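Local coordinates for protein ethylbenzene dehydrogenase beta-subunit (Aromatoleum aromaticum, PDB 2IVF) that belongs to the ferredoxin-like iron-sulfur subunits and holds three SF4 clusters and one F3S cluster within a single folded chain, at residues D24-L29 with Y271-M276; N40-R45 with I212-R217; M51-V56 with T207-I212; V56-G61 with F144-R149. All coordinates share one frame; numbering follows the deposited sequence.

Interaction 1: D24-L29 with Y271-M276. With SF4 (iron/sulfur cluster), chain T.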
# COMPACT_ATOMS: atom_id res chain seq x y z
N ASP B 24 -12.67 -11.00 -10.82
CA ASP B 24 -11.98 -10.94 -12.12
C ASP B 24 -10.50 -10.87 -11.83
O ASP B 24 -9.99 -9.83 -11.46
CB ASP B 24 -12.41 -9.71 -12.92
CG ASP B 24 -11.82 -9.70 -14.32
OD1 ASP B 24 -10.82 -10.45 -14.56
OD2 ASP B 24 -12.33 -8.93 -15.16
N LEU B 25 -9.79 -11.96 -12.09
CA LEU B 25 -8.38 -12.01 -11.73
C LEU B 25 -7.54 -11.13 -12.61
O LEU B 25 -6.41 -10.82 -12.23
CB LEU B 25 -7.87 -13.43 -11.76
CG LEU B 25 -8.60 -14.36 -10.78
CD1 LEU B 25 -8.16 -15.77 -10.90
CD2 LEU B 25 -8.39 -13.86 -9.31
N ASN B 26 -8.06 -10.75 -13.77
CA ASN B 26 -7.33 -9.76 -14.58
C ASN B 26 -7.22 -8.40 -13.93
O ASN B 26 -6.29 -7.63 -14.24
CB ASN B 26 -8.00 -9.64 -15.94
CG ASN B 26 -7.91 -10.89 -16.67
OD1 ASN B 26 -6.80 -11.24 -17.14
ND2 ASN B 26 -9.01 -11.66 -16.70
N LYS B 27 -8.18 -8.08 -13.09
CA LYS B 27 -8.28 -6.74 -12.51
C LYS B 27 -7.67 -6.64 -11.13
O LYS B 27 -7.49 -5.54 -10.64
CB LYS B 27 -9.74 -6.26 -12.48
CG LYS B 27 -10.36 -6.13 -13.90
CD LYS B 27 -11.81 -5.62 -13.87
CE LYS B 27 -11.87 -4.09 -13.82
NZ LYS B 27 -13.26 -3.55 -13.69
N CYS B 28 -7.39 -7.79 -10.48
CA CYS B 28 -6.97 -7.78 -9.12
C CYS B 28 -5.54 -7.33 -9.01
O CYS B 28 -4.69 -7.81 -9.72
CB CYS B 28 -7.15 -9.14 -8.41
SG CYS B 28 -6.64 -9.06 -6.71
N LEU B 29 -5.33 -6.36 -8.14
CA LEU B 29 -4.01 -5.79 -7.93
C LEU B 29 -3.38 -6.14 -6.58
O LEU B 29 -2.35 -5.58 -6.19
CB LEU B 29 -4.05 -4.28 -8.14
CG LEU B 29 -5.05 -3.54 -7.27
CD1 LEU B 29 -4.45 -2.28 -6.86
CD2 LEU B 29 -6.37 -3.29 -8.05
N TYR B 271 -16.95 -17.37 -8.44
CA TYR B 271 -16.50 -17.67 -9.79
C TYR B 271 -15.46 -16.65 -10.20
O TYR B 271 -15.61 -15.47 -9.94
CB TYR B 271 -17.67 -17.71 -10.76
CG TYR B 271 -18.73 -18.69 -10.34
CD1 TYR B 271 -19.69 -18.34 -9.38
CD2 TYR B 271 -18.80 -19.96 -10.90
CE1 TYR B 271 -20.66 -19.26 -8.98
CE2 TYR B 271 -19.75 -20.87 -10.50
CZ TYR B 271 -20.68 -20.52 -9.56
OH TYR B 271 -21.59 -21.48 -9.25
N TYR B 272 -14.44 -17.14 -10.87
CA TYR B 272 -13.26 -16.37 -11.17
C TYR B 272 -13.07 -16.24 -12.67
O TYR B 272 -13.21 -17.21 -13.40
CB TYR B 272 -12.04 -17.07 -10.59
CG TYR B 272 -12.00 -17.06 -9.10
CD1 TYR B 272 -12.65 -18.07 -8.37
CD2 TYR B 272 -11.27 -16.11 -8.41
CE1 TYR B 272 -12.59 -18.07 -7.00
CE2 TYR B 272 -11.25 -16.07 -7.04
CZ TYR B 272 -11.90 -17.05 -6.34
OH TYR B 272 -11.85 -17.06 -4.98
N VAL B 273 -12.85 -15.02 -13.13
CA VAL B 273 -12.39 -14.76 -14.52
C VAL B 273 -10.88 -14.99 -14.49
O VAL B 273 -10.13 -14.28 -13.78
CB VAL B 273 -12.70 -13.35 -15.03
CG1 VAL B 273 -12.33 -13.23 -16.50
CG2 VAL B 273 -14.21 -13.01 -14.81
N PRO B 274 -10.41 -15.99 -15.25
CA PRO B 274 -9.00 -16.32 -15.14
C PRO B 274 -8.14 -15.24 -15.81
O PRO B 274 -8.60 -14.54 -16.74
CB PRO B 274 -8.91 -17.67 -15.88
CG PRO B 274 -9.97 -17.65 -16.89
CD PRO B 274 -11.11 -16.89 -16.20
N PRO B 275 -6.88 -15.16 -15.37
CA PRO B 275 -5.98 -14.16 -15.86
C PRO B 275 -5.44 -14.48 -17.22
O PRO B 275 -4.97 -15.60 -17.47
CB PRO B 275 -4.86 -14.16 -14.82
CG PRO B 275 -4.77 -15.53 -14.34
CD PRO B 275 -6.22 -16.06 -14.41
N MET B 276 -5.45 -13.49 -18.09
CA MET B 276 -4.85 -13.57 -19.43
C MET B 276 -3.33 -13.65 -19.32
O MET B 276 -2.69 -14.45 -20.02
CB MET B 276 -5.27 -12.36 -20.26
CG MET B 276 -6.77 -12.32 -20.59
SD MET B 276 -7.25 -10.79 -21.41
CE MET B 276 -7.07 -9.56 -20.10
FE1 SF4 T . -7.98 -7.67 -5.50
FE2 SF4 T . -9.17 -7.46 -3.04
FE3 SF4 T . -10.00 -5.99 -5.14
FE4 SF4 T . -7.63 -5.33 -4.02
S1 SF4 T . -9.64 -5.22 -3.01
S2 SF4 T . -8.11 -5.50 -6.25
S3 SF4 T . -6.91 -7.44 -3.48
S4 SF4 T . -10.09 -8.30 -4.94

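Interaction 2: N40-R45 with I212-R217. With SF4 (iron/sulfur cluster), chain U.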
# COMPACT_ATOMS: atom_id res chain seq x y z
N ASN B 40 -12.24 -5.36 9.44
CA ASN B 40 -12.59 -4.19 10.23
C ASN B 40 -14.06 -4.09 10.56
O ASN B 40 -14.44 -3.22 11.34
CB ASN B 40 -12.03 -2.92 9.57
CG ASN B 40 -10.54 -2.79 9.84
OD1 ASN B 40 -10.14 -2.29 10.91
ND2 ASN B 40 -9.71 -3.33 8.95
N ILE B 41 -14.88 -4.98 10.01
CA ILE B 41 -16.22 -5.20 10.55
C ILE B 41 -16.28 -6.42 11.45
O ILE B 41 -16.73 -6.32 12.60
CB ILE B 41 -17.29 -5.34 9.47
CG1 ILE B 41 -17.18 -4.22 8.46
CG2 ILE B 41 -18.72 -5.40 10.13
CD1 ILE B 41 -17.92 -4.47 7.14
N TRP B 42 -15.81 -7.56 10.94
CA TRP B 42 -16.12 -8.85 11.54
C TRP B 42 -15.05 -9.51 12.38
O TRP B 42 -15.39 -10.34 13.23
CB TRP B 42 -16.59 -9.88 10.50
CG TRP B 42 -17.60 -9.33 9.56
CD1 TRP B 42 -17.42 -9.12 8.24
CD2 TRP B 42 -18.93 -8.87 9.87
NE1 TRP B 42 -18.56 -8.57 7.69
CE2 TRP B 42 -19.50 -8.42 8.66
CE3 TRP B 42 -19.69 -8.80 11.04
CZ2 TRP B 42 -20.78 -7.88 8.59
CZ3 TRP B 42 -20.98 -8.29 10.97
CH2 TRP B 42 -21.51 -7.83 9.76
N THR B 43 -13.77 -9.25 12.12
CA THR B 43 -12.77 -10.14 12.70
C THR B 43 -11.68 -9.40 13.45
O THR B 43 -10.51 -9.70 13.31
CB THR B 43 -12.16 -11.16 11.68
OG1 THR B 43 -11.54 -10.48 10.58
CG2 THR B 43 -13.24 -12.05 11.14
N LYS B 44 -12.12 -8.49 14.28
CA LYS B 44 -11.26 -7.89 15.29
C LYS B 44 -11.66 -8.26 16.73
O LYS B 44 -11.09 -7.75 17.68
CB LYS B 44 -11.25 -6.37 15.10
CG LYS B 44 -10.40 -5.99 13.95
CD LYS B 44 -10.52 -4.52 13.56
CE LYS B 44 -10.08 -3.57 14.61
NZ LYS B 44 -10.29 -2.17 14.10
N ARG B 45 -12.64 -9.14 16.87
CA ARG B 45 -13.07 -9.66 18.15
C ARG B 45 -12.06 -10.67 18.69
O ARG B 45 -11.42 -11.36 17.90
CB ARG B 45 -14.42 -10.38 17.97
CG ARG B 45 -15.54 -9.46 17.53
CD ARG B 45 -16.81 -10.22 17.25
NE ARG B 45 -16.76 -10.82 15.94
CZ ARG B 45 -16.73 -12.13 15.70
NH1 ARG B 45 -16.78 -13.01 16.70
NH2 ARG B 45 -16.68 -12.55 14.45
N ILE B 212 -19.84 -14.73 6.69
CA ILE B 212 -21.29 -14.67 6.86
C ILE B 212 -22.00 -14.00 5.66
O ILE B 212 -23.18 -13.65 5.71
CB ILE B 212 -21.63 -13.97 8.20
CG1 ILE B 212 -21.14 -12.51 8.23
CG2 ILE B 212 -21.00 -14.80 9.35
CD1 ILE B 212 -21.77 -11.65 9.37
N LEU B 213 -21.28 -13.92 4.55
CA LEU B 213 -21.66 -13.12 3.40
C LEU B 213 -22.24 -11.76 3.83
O LEU B 213 -23.16 -11.26 3.20
CB LEU B 213 -22.59 -13.86 2.45
CG LEU B 213 -22.08 -13.92 1.00
CD1 LEU B 213 -23.03 -14.76 0.14
CD2 LEU B 213 -21.86 -12.51 0.39
N CYS B 214 -21.63 -11.15 4.86
CA CYS B 214 -22.11 -9.87 5.38
C CYS B 214 -23.63 -9.80 5.50
O CYS B 214 -24.21 -8.79 5.14
CB CYS B 214 -21.68 -8.75 4.47
SG CYS B 214 -19.94 -8.36 4.56
N TYR B 215 -24.28 -10.86 5.99
CA TYR B 215 -25.72 -10.85 5.90
C TYR B 215 -26.38 -9.66 6.57
O TYR B 215 -27.45 -9.25 6.12
CB TYR B 215 -26.36 -12.17 6.37
CG TYR B 215 -26.19 -12.50 7.84
CD1 TYR B 215 -27.03 -11.94 8.80
CD2 TYR B 215 -25.23 -13.41 8.27
CE1 TYR B 215 -26.90 -12.25 10.15
CE2 TYR B 215 -25.08 -13.73 9.66
CZ TYR B 215 -25.93 -13.14 10.58
OH TYR B 215 -25.83 -13.42 11.93
N PRO B 216 -25.81 -9.13 7.67
CA PRO B 216 -26.42 -7.91 8.25
C PRO B 216 -26.51 -6.75 7.22
O PRO B 216 -27.44 -5.94 7.24
CB PRO B 216 -25.43 -7.56 9.36
CG PRO B 216 -24.90 -8.88 9.78
CD PRO B 216 -24.63 -9.52 8.47
N ARG B 217 -25.55 -6.70 6.33
CA ARG B 217 -25.52 -5.65 5.30
C ARG B 217 -26.43 -6.00 4.13
O ARG B 217 -27.27 -5.19 3.72
CB ARG B 217 -24.11 -5.48 4.75
CG ARG B 217 -23.20 -4.77 5.71
CD ARG B 217 -21.79 -4.88 5.29
NE ARG B 217 -21.46 -4.27 3.97
CZ ARG B 217 -20.78 -3.12 3.79
NH1 ARG B 217 -20.34 -2.41 4.80
NH2 ARG B 217 -20.50 -2.69 2.57
FE1 SF4 U . -17.63 -12.69 3.78
FE2 SF4 U . -16.10 -10.95 5.03
FE3 SF4 U . -16.60 -10.65 2.40
FE4 SF4 U . -18.58 -10.13 4.15
S1 SF4 U . -16.61 -8.96 3.94
S2 SF4 U . -18.76 -11.42 2.28
S3 SF4 U . -18.14 -11.70 5.82
S4 SF4 U . -15.40 -12.38 3.44

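Interaction 3: M51-V56 with T207-I212. With SF4 (iron/sulfur cluster), chain U.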
# COMPACT_ATOMS: atom_id res chain seq x y z
N MET B 51 -8.35 -14.74 11.69
CA MET B 51 -9.24 -15.12 10.62
C MET B 51 -9.25 -14.07 9.55
O MET B 51 -9.53 -12.88 9.83
CB MET B 51 -10.65 -15.27 11.14
CG MET B 51 -10.81 -16.22 12.30
SD MET B 51 -12.54 -16.24 12.84
CE MET B 51 -12.50 -17.44 14.19
N ARG B 52 -8.96 -14.50 8.33
CA ARG B 52 -9.09 -13.67 7.13
C ARG B 52 -10.14 -14.30 6.28
O ARG B 52 -9.86 -15.03 5.32
CB ARG B 52 -7.75 -13.53 6.39
CG ARG B 52 -6.79 -12.58 7.05
CD ARG B 52 -5.95 -13.30 8.10
NE ARG B 52 -4.99 -12.40 8.73
CZ ARG B 52 -4.09 -12.79 9.61
NH1 ARG B 52 -4.07 -14.05 10.00
NH2 ARG B 52 -3.22 -11.94 10.12
N TRP B 53 -11.39 -14.04 6.65
CA TRP B 53 -12.53 -14.62 5.95
C TRP B 53 -12.45 -14.22 4.50
O TRP B 53 -12.68 -15.04 3.64
CB TRP B 53 -13.85 -14.16 6.53
CG TRP B 53 -14.14 -14.54 7.93
CD1 TRP B 53 -13.52 -15.49 8.70
CD2 TRP B 53 -15.24 -14.05 8.71
NE1 TRP B 53 -14.14 -15.59 9.90
CE2 TRP B 53 -15.21 -14.73 9.93
CE3 TRP B 53 -16.25 -13.11 8.48
CZ2 TRP B 53 -16.11 -14.47 10.95
CZ3 TRP B 53 -17.16 -12.87 9.45
CH2 TRP B 53 -17.10 -13.55 10.68
N ASN B 54 -12.08 -12.97 4.22
CA ASN B 54 -11.66 -12.59 2.91
C ASN B 54 -10.16 -12.60 2.96
O ASN B 54 -9.54 -11.94 3.81
CB ASN B 54 -12.12 -11.19 2.51
CG ASN B 54 -11.61 -10.82 1.14
OD1 ASN B 54 -12.35 -10.87 0.17
ND2 ASN B 54 -10.30 -10.51 1.03
N ASN B 55 -9.58 -13.42 2.10
CA ASN B 55 -8.14 -13.54 2.05
C ASN B 55 -7.62 -13.33 0.64
O ASN B 55 -8.28 -13.67 -0.33
CB ASN B 55 -7.66 -14.88 2.62
CG ASN B 55 -8.38 -16.04 2.04
OD1 ASN B 55 -9.43 -16.46 2.58
ND2 ASN B 55 -7.83 -16.61 1.01
N VAL B 56 -6.43 -12.77 0.55
CA VAL B 56 -5.81 -12.55 -0.77
C VAL B 56 -4.37 -12.95 -0.73
O VAL B 56 -3.62 -12.48 0.11
CB VAL B 56 -5.90 -11.10 -1.25
CG1 VAL B 56 -5.42 -11.04 -2.66
CG2 VAL B 56 -7.31 -10.52 -1.14
N THR B 207 -15.83 -21.87 19.34
CA THR B 207 -16.71 -22.20 18.24
C THR B 207 -15.88 -21.89 17.01
O THR B 207 -14.78 -21.34 17.13
CB THR B 207 -17.97 -21.28 18.20
OG1 THR B 207 -17.53 -19.92 18.01
CG2 THR B 207 -18.83 -21.41 19.48
N SER B 208 -16.39 -22.33 15.88
CA SER B 208 -15.83 -21.97 14.60
C SER B 208 -16.69 -20.90 13.92
O SER B 208 -17.90 -20.81 14.10
CB SER B 208 -15.66 -23.21 13.72
OG SER B 208 -14.70 -24.10 14.28
N GLU B 209 -15.99 -20.06 13.16
CA GLU B 209 -16.60 -18.97 12.47
C GLU B 209 -16.14 -18.96 11.02
O GLU B 209 -15.18 -19.63 10.65
CB GLU B 209 -16.20 -17.67 13.12
CG GLU B 209 -16.66 -17.55 14.56
CD GLU B 209 -16.69 -16.13 15.02
OE1 GLU B 209 -17.43 -15.32 14.42
OE2 GLU B 209 -16.01 -15.83 16.01
N LYS B 210 -16.82 -18.16 10.22
CA LYS B 210 -16.60 -18.12 8.81
C LYS B 210 -17.29 -16.89 8.21
O LYS B 210 -18.12 -16.23 8.83
CB LYS B 210 -17.23 -19.40 8.19
CG LYS B 210 -18.74 -19.45 8.26
CD LYS B 210 -19.32 -20.67 7.60
CE LYS B 210 -19.23 -20.68 6.10
NZ LYS B 210 -19.78 -19.43 5.50
N CYS B 211 -16.99 -16.66 6.95
CA CYS B 211 -17.69 -15.65 6.18
C CYS B 211 -19.18 -15.82 6.31
O CYS B 211 -19.70 -16.90 6.12
CB CYS B 211 -17.24 -15.74 4.73
SG CYS B 211 -18.14 -14.82 3.53
N ILE B 212 -19.84 -14.73 6.69
CA ILE B 212 -21.29 -14.67 6.86
C ILE B 212 -22.00 -14.00 5.66
O ILE B 212 -23.18 -13.65 5.71
CB ILE B 212 -21.63 -13.97 8.20
CG1 ILE B 212 -21.14 -12.51 8.23
CG2 ILE B 212 -21.00 -14.80 9.35
CD1 ILE B 212 -21.77 -11.65 9.37
FE1 SF4 U . -17.63 -12.69 3.78
FE2 SF4 U . -16.10 -10.95 5.03
FE3 SF4 U . -16.60 -10.65 2.40
FE4 SF4 U . -18.58 -10.13 4.15
S1 SF4 U . -16.61 -8.96 3.94
S2 SF4 U . -18.76 -11.42 2.28
S3 SF4 U . -18.14 -11.70 5.82
S4 SF4 U . -15.40 -12.38 3.44

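Interaction 4: V56-G61 with F144-R149. With SF4 (iron/sulfur cluster), chain T.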
# COMPACT_ATOMS: atom_id res chain seq x y z
N VAL B 56 -6.43 -12.77 0.55
CA VAL B 56 -5.81 -12.55 -0.77
C VAL B 56 -4.37 -12.95 -0.73
O VAL B 56 -3.62 -12.48 0.11
CB VAL B 56 -5.90 -11.10 -1.25
CG1 VAL B 56 -5.42 -11.04 -2.66
CG2 VAL B 56 -7.31 -10.52 -1.14
N THR B 57 -3.98 -13.88 -1.60
CA THR B 57 -2.59 -14.28 -1.64
C THR B 57 -2.11 -14.34 -3.07
O THR B 57 -2.88 -14.29 -4.01
CB THR B 57 -2.38 -15.67 -0.98
OG1 THR B 57 -3.23 -16.63 -1.62
CG2 THR B 57 -2.71 -15.61 0.56
N THR B 58 -0.81 -14.50 -3.21
CA THR B 58 -0.19 -14.51 -4.53
C THR B 58 -0.25 -15.96 -5.03
O THR B 58 -0.10 -16.92 -4.25
CB THR B 58 1.24 -13.93 -4.48
OG1 THR B 58 1.18 -12.56 -4.04
CG2 THR B 58 1.98 -14.02 -5.87
N TYR B 59 -0.56 -16.13 -6.29
CA TYR B 59 -0.57 -17.45 -6.92
C TYR B 59 0.39 -17.47 -8.12
O TYR B 59 0.42 -16.46 -8.88
CB TYR B 59 -2.00 -17.87 -7.33
CG TYR B 59 -2.01 -19.34 -7.65
CD1 TYR B 59 -2.31 -20.28 -6.68
CD2 TYR B 59 -1.56 -19.79 -8.88
CE1 TYR B 59 -2.23 -21.64 -6.94
CE2 TYR B 59 -1.52 -21.14 -9.17
CZ TYR B 59 -1.82 -22.06 -8.16
OH TYR B 59 -1.77 -23.40 -8.41
N PRO B 60 1.18 -18.58 -8.30
CA PRO B 60 1.42 -19.72 -7.39
C PRO B 60 1.85 -19.28 -6.02
O PRO B 60 2.61 -18.27 -5.88
CB PRO B 60 2.63 -20.44 -8.02
CG PRO B 60 2.60 -20.06 -9.42
CD PRO B 60 1.82 -18.81 -9.59
N GLY B 61 1.41 -20.03 -5.02
CA GLY B 61 1.80 -19.78 -3.64
C GLY B 61 1.19 -20.87 -2.77
O GLY B 61 0.55 -21.79 -3.29
N PHE B 144 2.66 -14.68 -12.01
CA PHE B 144 1.91 -14.65 -10.77
C PHE B 144 0.72 -13.74 -11.04
O PHE B 144 0.73 -12.94 -11.98
CB PHE B 144 2.74 -14.07 -9.63
CG PHE B 144 3.01 -12.60 -9.79
CD1 PHE B 144 2.16 -11.67 -9.26
CD2 PHE B 144 4.17 -12.14 -10.47
CE1 PHE B 144 2.39 -10.29 -9.46
CE2 PHE B 144 4.39 -10.80 -10.63
CZ PHE B 144 3.48 -9.86 -10.12
N PHE B 145 -0.28 -13.90 -10.19
CA PHE B 145 -1.46 -13.05 -10.14
C PHE B 145 -1.95 -13.16 -8.70
O PHE B 145 -1.41 -13.97 -7.93
CB PHE B 145 -2.54 -13.51 -11.14
CG PHE B 145 -2.96 -14.91 -11.00
CD1 PHE B 145 -2.31 -15.91 -11.71
CD2 PHE B 145 -4.01 -15.28 -10.17
CE1 PHE B 145 -2.69 -17.22 -11.63
CE2 PHE B 145 -4.39 -16.60 -10.05
CZ PHE B 145 -3.73 -17.58 -10.81
N TYR B 146 -2.95 -12.36 -8.32
CA TYR B 146 -3.45 -12.32 -6.97
C TYR B 146 -4.77 -13.02 -6.88
O TYR B 146 -5.62 -12.91 -7.80
CB TYR B 146 -3.52 -10.89 -6.49
CG TYR B 146 -2.18 -10.19 -6.55
CD1 TYR B 146 -1.18 -10.54 -5.65
CD2 TYR B 146 -1.93 -9.18 -7.48
CE1 TYR B 146 0.06 -9.92 -5.71
CE2 TYR B 146 -0.67 -8.51 -7.51
CZ TYR B 146 0.30 -8.90 -6.61
OH TYR B 146 1.52 -8.26 -6.63
N LEU B 147 -4.96 -13.79 -5.80
CA LEU B 147 -6.10 -14.67 -5.72
C LEU B 147 -6.88 -14.42 -4.43
O LEU B 147 -6.45 -14.84 -3.34
CB LEU B 147 -5.63 -16.11 -5.80
CG LEU B 147 -6.76 -17.18 -5.71
CD1 LEU B 147 -7.79 -16.95 -6.83
CD2 LEU B 147 -6.19 -18.64 -5.75
N ALA B 148 -7.99 -13.71 -4.59
CA ALA B 148 -8.93 -13.41 -3.53
C ALA B 148 -9.88 -14.56 -3.34
O ALA B 148 -10.37 -15.16 -4.31
CB ALA B 148 -9.72 -12.09 -3.81
N ARG B 149 -10.13 -14.86 -2.07
CA ARG B 149 -10.96 -15.97 -1.72
C ARG B 149 -11.77 -15.66 -0.48
O ARG B 149 -11.32 -14.92 0.40
CB ARG B 149 -10.11 -17.22 -1.48
CG ARG B 149 -9.39 -17.76 -2.72
CD ARG B 149 -8.45 -18.86 -2.37
NE ARG B 149 -9.28 -19.87 -1.75
CZ ARG B 149 -9.02 -20.50 -0.62
NH1 ARG B 149 -7.91 -20.30 0.04
NH2 ARG B 149 -9.91 -21.36 -0.14
FE1 SF4 T . -7.98 -7.67 -5.50
FE2 SF4 T . -9.17 -7.46 -3.04
FE3 SF4 T . -10.00 -5.99 -5.14
FE4 SF4 T . -7.63 -5.33 -4.02
S1 SF4 T . -9.64 -5.22 -3.01
S2 SF4 T . -8.11 -5.50 -6.25
S3 SF4 T . -6.91 -7.44 -3.48
S4 SF4 T . -10.09 -8.30 -4.94
O HOH W 1 -6.08 -16.48 -1.10

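Interaction 1: D24-L29 with Y271-M276
Asn26 holds the loop that follows strand 270-273 with both ends of its carboxamide. Its OD1 accepts the backbone N-H of Met276 at 2.8 Å, in a nearly straight bond (172°) that falls on a lone pair. Its ND2 gives a hydrogen to Pro274 O at 2.9 Å, standing above that carbonyl's plane. Met276, bent at its last torsion, also brings CE to within 3.4 Å of Asn26 OD1. Next to this grip, Leu25 N donates to Val273 O at 2.9 Å, while Leu25 CD2 rests at the edge of the Tyr272 ring, 3.8 Å from its CD2, and Leu25 CD1 packs on the Pro275 ring. Asp24 both touches Val273, with OD1 3.5 Å from Val273 CB, and positions the amide of Asn26. A chi1 of -174° sets its CG anti to the backbone N. Asp24 OD1 accepts from both Asn26 N and Asn26 ND2, the latter on the syn lone pair, and OD2 is hydrogen-bonded to the OH of Tyr273 of the alpha-subunit chain. Beyond the turn, Cys28 SG binds FE1 of the SF4 cluster at 2.3 Å. A parallel bridge between Asp24 and Val273 thus runs into an Asx turn, which leads the chain from a mixed sheet into a ferredoxin-type cysteine loop.

Interaction 2: N40-R45 with I212-R217
Trp42 lays the six-membered part of its indole under the end of Ile212, whose CD1 stands 3.7 Å from the ring centroid and almost on the ring normal, a CH-pi contact. Ile212 reaches this spot with CG1 between its backbone N and carbonyl carbon (chi1 63°), the chain then running on extended to CD1. The opposite face of the indole is covered from its own helix by CG2 of Ile41, so the ring is held between two isoleucines. Its far corner meets Pro216 tip to tip, with Trp42 CH2 3.5 Å from Pro216 CG. The polar edge turns to the metal site: Trp42 NE1 donates to Cys214 SG at 3.4 Å, with the sulfur close to the ring plane and an angle of 152° at the hydrogen. Cys214 SG binds iron FE4 of the cluster at 2.3 Å, and Trp42 CD1 lies 3.6 Å from the cluster sulfide S3. Cys214 is also the N-cap residue of helix 215-218, so the ligand sits where loop becomes helix. At the margin, Ile41 CD1 packs obliquely against the Arg217 guanidinium, which forms a salt bridge with Glu107 of the alpha-subunit chain. At the C-terminal end of helix 33-42, Arg45 NH2 donates to Trp42 O at 2.8 Å and forms a salt bridge with Glu209. An N-H directed at a coordinated cysteine sulfur would be expected to draw some electron density from it; such bonds to ligand sulfurs probably favour the reduced state of an iron-sulfur cluster.

Interaction 3: M51-V56 with T207-I212
Glu209 meets the edge of the Trp53 indole and the next peptide lies over its face, as strand 207-210, one arm of a two-stranded antiparallel sheet, gives way to a ferredoxin-like cysteine loop. At Glu209 the aliphatic part of the side chain lies across the end of Met51 at about a right angle, with Met51 CE 3.9 Å from Glu209 CB. Its carboxylate, turned 67° to the indole, puts OE1 in the ring plane at the edge, 3.8 Å from Trp53 CZ2. That oxygen is held by Arg45 and by Tyr68 of the alpha-subunit chain. The CB of Lys210 starts off away from the 51-56 segment, but its carbonyl O sits over one face of Trp53, 3.4 Å from CZ2 and offset toward the rim. Lys210 NZ bends back to donate to Cys211 O at 2.6 Å and also to Val177 O, two carbonyls that hold the ammonium beside another cluster. Cys211 N lies over the same face of the indole, 3.6 Å from Trp53 CD2, so the peptide joining Lys210 to Cys211 packs on the ring. The thiolate arm leaves in another direction: SG stands anti to the backbone N (chi1 169°) and binds iron FE1 at 2.2 Å. Ile212 adds CG1, 4.2 Å from Trp53 CZ3. Trp53 NE1 gives a weak hydrogen bond to Met51 SD, within its own segment, and Trp53 CE3 lies 3.6 Å from cluster sulfide S3, near the ring plane.

Interaction 4: V56-G61 with F144-R149
Strands 56-59 and 145-149 run antiparallel with their axes 4.5 Å apart at closest approach and their directions 143° apart, paired in register from Val56 with Ala148 to Tyr59 with Phe145. They form an edge and the centre of a three-stranded antiparallel sheet. Thr57 with Leu147 and Tyr59 with Phe145 are the hydrogen-bonded pairs; Tyr59 N to Phe145 O, at 2.8 Å, is almost straight (173°). On the face of Tyr59 and Phe145 the two aromatic side chains lie side by side, pointing the same way, their planes 32° apart. Tyr59 CB stands over one face of the Phe145 ring, and Tyr59 CD2 comes 3.6 Å from Phe145 CZ; helix 295-302 packs against both. The other face carries Val56, Ala148, Thr58 and Tyr146. There Thr58 OG1 approaches the edge of the Tyr146 ring, 3.3 Å from CE1; Thr58 OG1 hydrogen-bonds the backbone N of Asp133 and Tyr146 OH its OD1. Farther along this face, Val56 CG2 and Ala148 CB meet at 3.9 Å and together form an apolar wall of the cluster pocket. At the hydrogen-bonded pair of Thr57, a water 2.9 Å from Thr57 OG1 donates to Leu147 O at 2.8 Å.

From the N terminus, the chain lays down 24-29, 40-45, 51-56 and 56-61 in turn, and their partners follow in reverse order: 144-149, 207-212, 212-217 and 271-276. The four loops are therefore concentric, with none crossing another: interaction 4 is innermost, then interactions 3 and 2, with interaction 1 outermost. Val56 is shared by interactions 3 and 4, and Ile212 by interactions 2 and 3, which meet at one cluster. Interactions 1 and 4 border a different cluster and touch where Tyr272 OH reaches Ala148 O. Together they join the mixed sheet, helix 33-42, the three-stranded sheet and the hairpin 199-210 around two metal centres.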